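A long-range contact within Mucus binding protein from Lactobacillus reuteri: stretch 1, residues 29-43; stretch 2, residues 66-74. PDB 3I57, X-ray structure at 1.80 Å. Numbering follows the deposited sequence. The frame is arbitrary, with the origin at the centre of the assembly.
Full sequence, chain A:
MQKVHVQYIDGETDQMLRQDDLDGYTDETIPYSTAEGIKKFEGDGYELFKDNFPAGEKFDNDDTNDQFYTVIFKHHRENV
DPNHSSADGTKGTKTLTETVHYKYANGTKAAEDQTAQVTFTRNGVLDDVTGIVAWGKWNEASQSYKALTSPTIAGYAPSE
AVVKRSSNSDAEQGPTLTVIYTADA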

# COMPACT_ATOMS: atom_id res chain seq x y z
N THR A 29 -18.54 37.50 -20.31
CA THR A 29 -17.96 36.76 -19.18
C THR A 29 -18.17 35.25 -19.37
O THR A 29 -19.29 34.81 -19.65
N ILE A 30 -17.11 34.44 -19.23
CA ILE A 30 -17.25 33.00 -19.58
C ILE A 30 -18.20 32.37 -18.55
O ILE A 30 -17.91 32.41 -17.38
N PRO A 31 -19.36 31.84 -18.99
CA PRO A 31 -20.36 31.39 -18.02
C PRO A 31 -20.05 29.99 -17.55
O PRO A 31 -20.71 29.02 -17.94
N TYR A 32 -19.00 29.89 -16.74
CA TYR A 32 -18.51 28.60 -16.28
C TYR A 32 -17.93 28.75 -14.89
O TYR A 32 -17.32 29.79 -14.55
N SER A 33 -18.10 27.69 -14.12
CA SER A 33 -17.42 27.53 -12.84
C SER A 33 -16.79 26.14 -12.78
O SER A 33 -17.36 25.17 -13.28
N THR A 34 -15.63 26.07 -12.17
CA THR A 34 -14.94 24.80 -12.01
C THR A 34 -15.50 24.02 -10.82
O THR A 34 -15.03 22.92 -10.54
N ALA A 35 -16.51 24.57 -10.15
CA ALA A 35 -16.98 23.94 -8.89
C ALA A 35 -17.51 22.52 -9.03
O ALA A 35 -17.12 21.63 -8.26
N GLU A 36 -18.39 22.28 -10.00
CA GLU A 36 -18.89 20.93 -10.18
C GLU A 36 -17.80 19.95 -10.59
O GLU A 36 -17.77 18.82 -10.12
N GLY A 37 -16.90 20.37 -11.47
CA GLY A 37 -15.86 19.45 -11.93
C GLY A 37 -14.92 19.11 -10.79
O GLY A 37 -14.51 17.96 -10.61
N ILE A 38 -14.56 20.12 -10.01
CA ILE A 38 -13.72 19.87 -8.83
C ILE A 38 -14.43 18.90 -7.86
O ILE A 38 -13.84 17.91 -7.41
N LYS A 39 -15.69 19.17 -7.56
CA LYS A 39 -16.45 18.24 -6.71
C LYS A 39 -16.45 16.79 -7.22
O LYS A 39 -16.25 15.84 -6.43
N LYS A 40 -16.67 16.62 -8.51
CA LYS A 40 -16.69 15.31 -9.13
C LYS A 40 -15.36 14.57 -8.95
O LYS A 40 -15.32 13.43 -8.45
N PHE A 41 -14.26 15.21 -9.32
CA PHE A 41 -12.97 14.54 -9.18
C PHE A 41 -12.57 14.31 -7.71
O PHE A 41 -12.00 13.26 -7.38
N GLU A 42 -12.91 15.24 -6.82
CA GLU A 42 -12.63 15.01 -5.39
C GLU A 42 -13.44 13.80 -4.89
O GLU A 42 -12.98 13.05 -4.05
N GLY A 43 -14.60 13.57 -5.49
CA GLY A 43 -15.39 12.38 -5.19
C GLY A 43 -14.76 11.09 -5.69
O GLY A 43 -15.15 10.00 -5.25
N ASP A 66 -7.57 29.74 -29.32
CA ASP A 66 -8.50 29.42 -28.24
C ASP A 66 -7.87 29.68 -26.87
O ASP A 66 -6.64 29.80 -26.74
N GLN A 67 -8.72 29.72 -25.84
CA GLN A 67 -8.27 29.90 -24.47
C GLN A 67 -8.27 28.54 -23.78
O GLN A 67 -9.24 27.82 -23.88
N PHE A 68 -7.17 28.19 -23.12
CA PHE A 68 -7.09 26.94 -22.36
C PHE A 68 -6.85 27.22 -20.89
O PHE A 68 -5.98 28.04 -20.56
N TYR A 69 -7.56 26.52 -20.01
CA TYR A 69 -7.29 26.65 -18.58
C TYR A 69 -7.29 25.28 -17.95
O TYR A 69 -8.23 24.51 -18.16
N THR A 70 -6.25 24.99 -17.18
CA THR A 70 -6.15 23.68 -16.50
C THR A 70 -6.66 23.72 -15.04
O THR A 70 -6.61 24.76 -14.35
N VAL A 71 -7.21 22.59 -14.60
CA VAL A 71 -7.57 22.41 -13.21
C VAL A 71 -6.81 21.17 -12.80
O VAL A 71 -7.05 20.07 -13.31
N ILE A 72 -5.85 21.34 -11.90
CA ILE A 72 -4.87 20.29 -11.70
C ILE A 72 -5.12 19.68 -10.33
O ILE A 72 -5.30 20.41 -9.35
N PHE A 73 -5.13 18.36 -10.27
CA PHE A 73 -5.32 17.65 -9.01
C PHE A 73 -4.12 16.80 -8.64
O PHE A 73 -3.36 16.36 -9.50
N LYS A 74 -3.98 16.52 -7.34
CA LYS A 74 -3.12 15.44 -6.90
C LYS A 74 -3.99 14.33 -6.33
O LYS A 74 -5.22 14.44 -6.29

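The helix of stretch 1 lies nearly parallel to the strand of stretch 2, their N-to-C directions 19° apart and their axes 10.2 Å apart at closest approach. The contact is apolar, with no hydrogen bond crossing it. Alternation along the strand turns Gln-67, Tyr-69, Val-71 and Phe-73 toward stretch 1. Phe-73 (chi1 m, chi2 -96°) contributes the largest share of the contact, its ring reaching the helix between Ile-38 and Phe-41. Phe-41 CB sits over one face of that ring, 3.8 Å from Phe-73 CZ, in a CH-pi contact; the end of Phe-41 (chi1 m) leads away, and the two ring planes meet obliquely at 54°. At the ring edge, Ile-38 CA approaches Phe-73 CZ to 4.0 Å, and Glu-42 CG lies 4.3 Å from Phe-73 CE1.

Val-71 (t) fills the next position, placing Val-71 CG2 3.6 Å from Thr-34 CG2 and Val-71 CG1 3.8 Å from Ile-38 CG1. Ile-38 (mt), though its CA-to-CB bond points sideways, thus touches both strand residues. Thr-34 (p) offers its methyl here, while its hydroxyl is hydrogen-bonded elsewhere in the structure. Ahead of the helix, Ile-30 (mt) extends Ile-30 CD1 to 4.4 Å from Tyr-69 CE2 and also meets the Gln-67 side chain. Ser-33 OG caps the helix start, accepting from Ala-35 N at 2.9 Å.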

# COMPACT_ATOMS: atom_id res chain seq x y z
CB THR A 29 -18.53 37.25 -17.84
OG1 THR A 29 -18.13 38.61 -17.63
CG2 THR A 29 -18.01 36.35 -16.63
CB ILE A 30 -15.89 32.24 -19.59
CG1 ILE A 30 -14.94 32.79 -20.67
CG2 ILE A 30 -16.13 30.72 -19.77
CD1 ILE A 30 -13.45 32.51 -20.39
CB PRO A 31 -21.68 31.43 -18.82
CG PRO A 31 -21.25 31.24 -20.24
CD PRO A 31 -19.88 31.84 -20.37
CB TYR A 32 -17.39 28.11 -17.22
CG TYR A 32 -16.89 26.70 -17.00
CD1 TYR A 32 -17.50 25.62 -17.64
CD2 TYR A 32 -15.77 26.46 -16.21
CE1 TYR A 32 -17.05 24.32 -17.46
CE2 TYR A 32 -15.30 25.19 -16.03
CZ TYR A 32 -15.93 24.12 -16.66
OH TYR A 32 -15.43 22.87 -16.45
CB SER A 33 -18.41 27.65 -11.68
OG SER A 33 -17.90 27.05 -10.50
CB THR A 34 -13.46 25.04 -11.73
OG1 THR A 34 -13.35 25.95 -10.62
CG2 THR A 34 -12.74 25.61 -13.02
CB ALA A 35 -18.01 24.85 -8.14
CB GLU A 36 -20.05 20.89 -11.19
CG GLU A 36 -21.36 21.37 -10.55
CD GLU A 36 -22.44 21.66 -11.59
OE1 GLU A 36 -22.19 21.42 -12.79
OE2 GLU A 36 -23.52 22.13 -11.19
CB ILE A 38 -13.30 21.17 -8.13
CG1 ILE A 38 -12.27 21.92 -9.00
CG2 ILE A 38 -12.72 20.90 -6.74
CD1 ILE A 38 -12.13 23.44 -8.63
CB LYS A 39 -17.88 18.74 -6.55
CG LYS A 39 -18.75 17.92 -5.63
CD LYS A 39 -20.10 18.66 -5.46
CE LYS A 39 -21.21 17.78 -4.91
NZ LYS A 39 -21.21 17.67 -3.44
CB LYS A 40 -17.07 15.41 -10.61
CG LYS A 40 -17.17 14.06 -11.37
CD LYS A 40 -15.79 13.57 -11.83
CE LYS A 40 -15.89 12.25 -12.64
NZ LYS A 40 -16.61 11.20 -11.86
CB PHE A 41 -11.89 15.23 -10.02
CG PHE A 41 -12.14 15.06 -11.50
CD1 PHE A 41 -12.02 13.79 -12.07
CD2 PHE A 41 -12.55 16.11 -12.28
CE1 PHE A 41 -12.28 13.61 -13.41
CE2 PHE A 41 -12.84 15.92 -13.63
CZ PHE A 41 -12.69 14.68 -14.20
CB GLU A 42 -12.77 16.31 -4.58
CG GLU A 42 -11.66 17.36 -4.96
CD GLU A 42 -11.48 18.51 -3.94
OE1 GLU A 42 -12.50 18.95 -3.40
OE2 GLU A 42 -10.32 18.99 -3.70
CB ASP A 66 -8.96 27.95 -28.31
CG ASP A 66 -9.78 27.64 -29.56
OD1 ASP A 66 -10.17 28.58 -30.26
OD2 ASP A 66 -10.03 26.45 -29.83
CB GLN A 67 -9.20 30.86 -23.73
CG GLN A 67 -9.03 32.32 -24.19
CD GLN A 67 -10.20 33.20 -23.81
OE1 GLN A 67 -10.30 33.69 -22.67
NE2 GLN A 67 -11.09 33.41 -24.75
CB PHE A 68 -5.94 26.06 -22.91
CG PHE A 68 -6.14 25.64 -24.35
CD1 PHE A 68 -6.61 24.38 -24.66
CD2 PHE A 68 -5.85 26.52 -25.40
CE1 PHE A 68 -6.78 23.97 -26.01
CE2 PHE A 68 -6.03 26.13 -26.74
CZ PHE A 68 -6.49 24.88 -27.05
CB TYR A 69 -8.39 27.47 -17.91
CG TYR A 69 -8.54 28.80 -18.56
CD1 TYR A 69 -7.64 29.83 -18.29
CD2 TYR A 69 -9.54 29.03 -19.51
CE1 TYR A 69 -7.76 31.05 -18.91
CE2 TYR A 69 -9.67 30.26 -20.11
CZ TYR A 69 -8.78 31.26 -19.82
OH TYR A 69 -8.91 32.49 -20.43
CB THR A 70 -4.71 23.13 -16.54
OG1 THR A 70 -3.83 24.08 -15.93
CG2 THR A 70 -4.25 22.88 -17.99
CB VAL A 71 -9.11 22.17 -13.01
CG1 VAL A 71 -9.42 21.99 -11.53
CG2 VAL A 71 -9.92 23.37 -13.52
CB ILE A 72 -3.41 20.84 -11.79
CG1 ILE A 72 -3.10 21.36 -13.20
CG2 ILE A 72 -2.38 19.72 -11.47
CD1 ILE A 72 -1.79 22.16 -13.31
CB PHE A 73 -6.50 16.69 -9.13
CG PHE A 73 -7.79 17.36 -9.48
CD1 PHE A 73 -8.68 17.70 -8.49
CD2 PHE A 73 -8.10 17.64 -10.79
CE1 PHE A 73 -9.89 18.33 -8.81
CE2 PHE A 73 -9.31 18.28 -11.13
CZ PHE A 73 -10.19 18.62 -10.13
CB LYS A 74 -2.10 15.95 -5.85
CG LYS A 74 -1.19 17.02 -6.37
CD LYS A 74 -0.25 17.51 -5.23
CE LYS A 74 1.00 18.18 -5.77
NZ LYS A 74 1.63 17.33 -6.82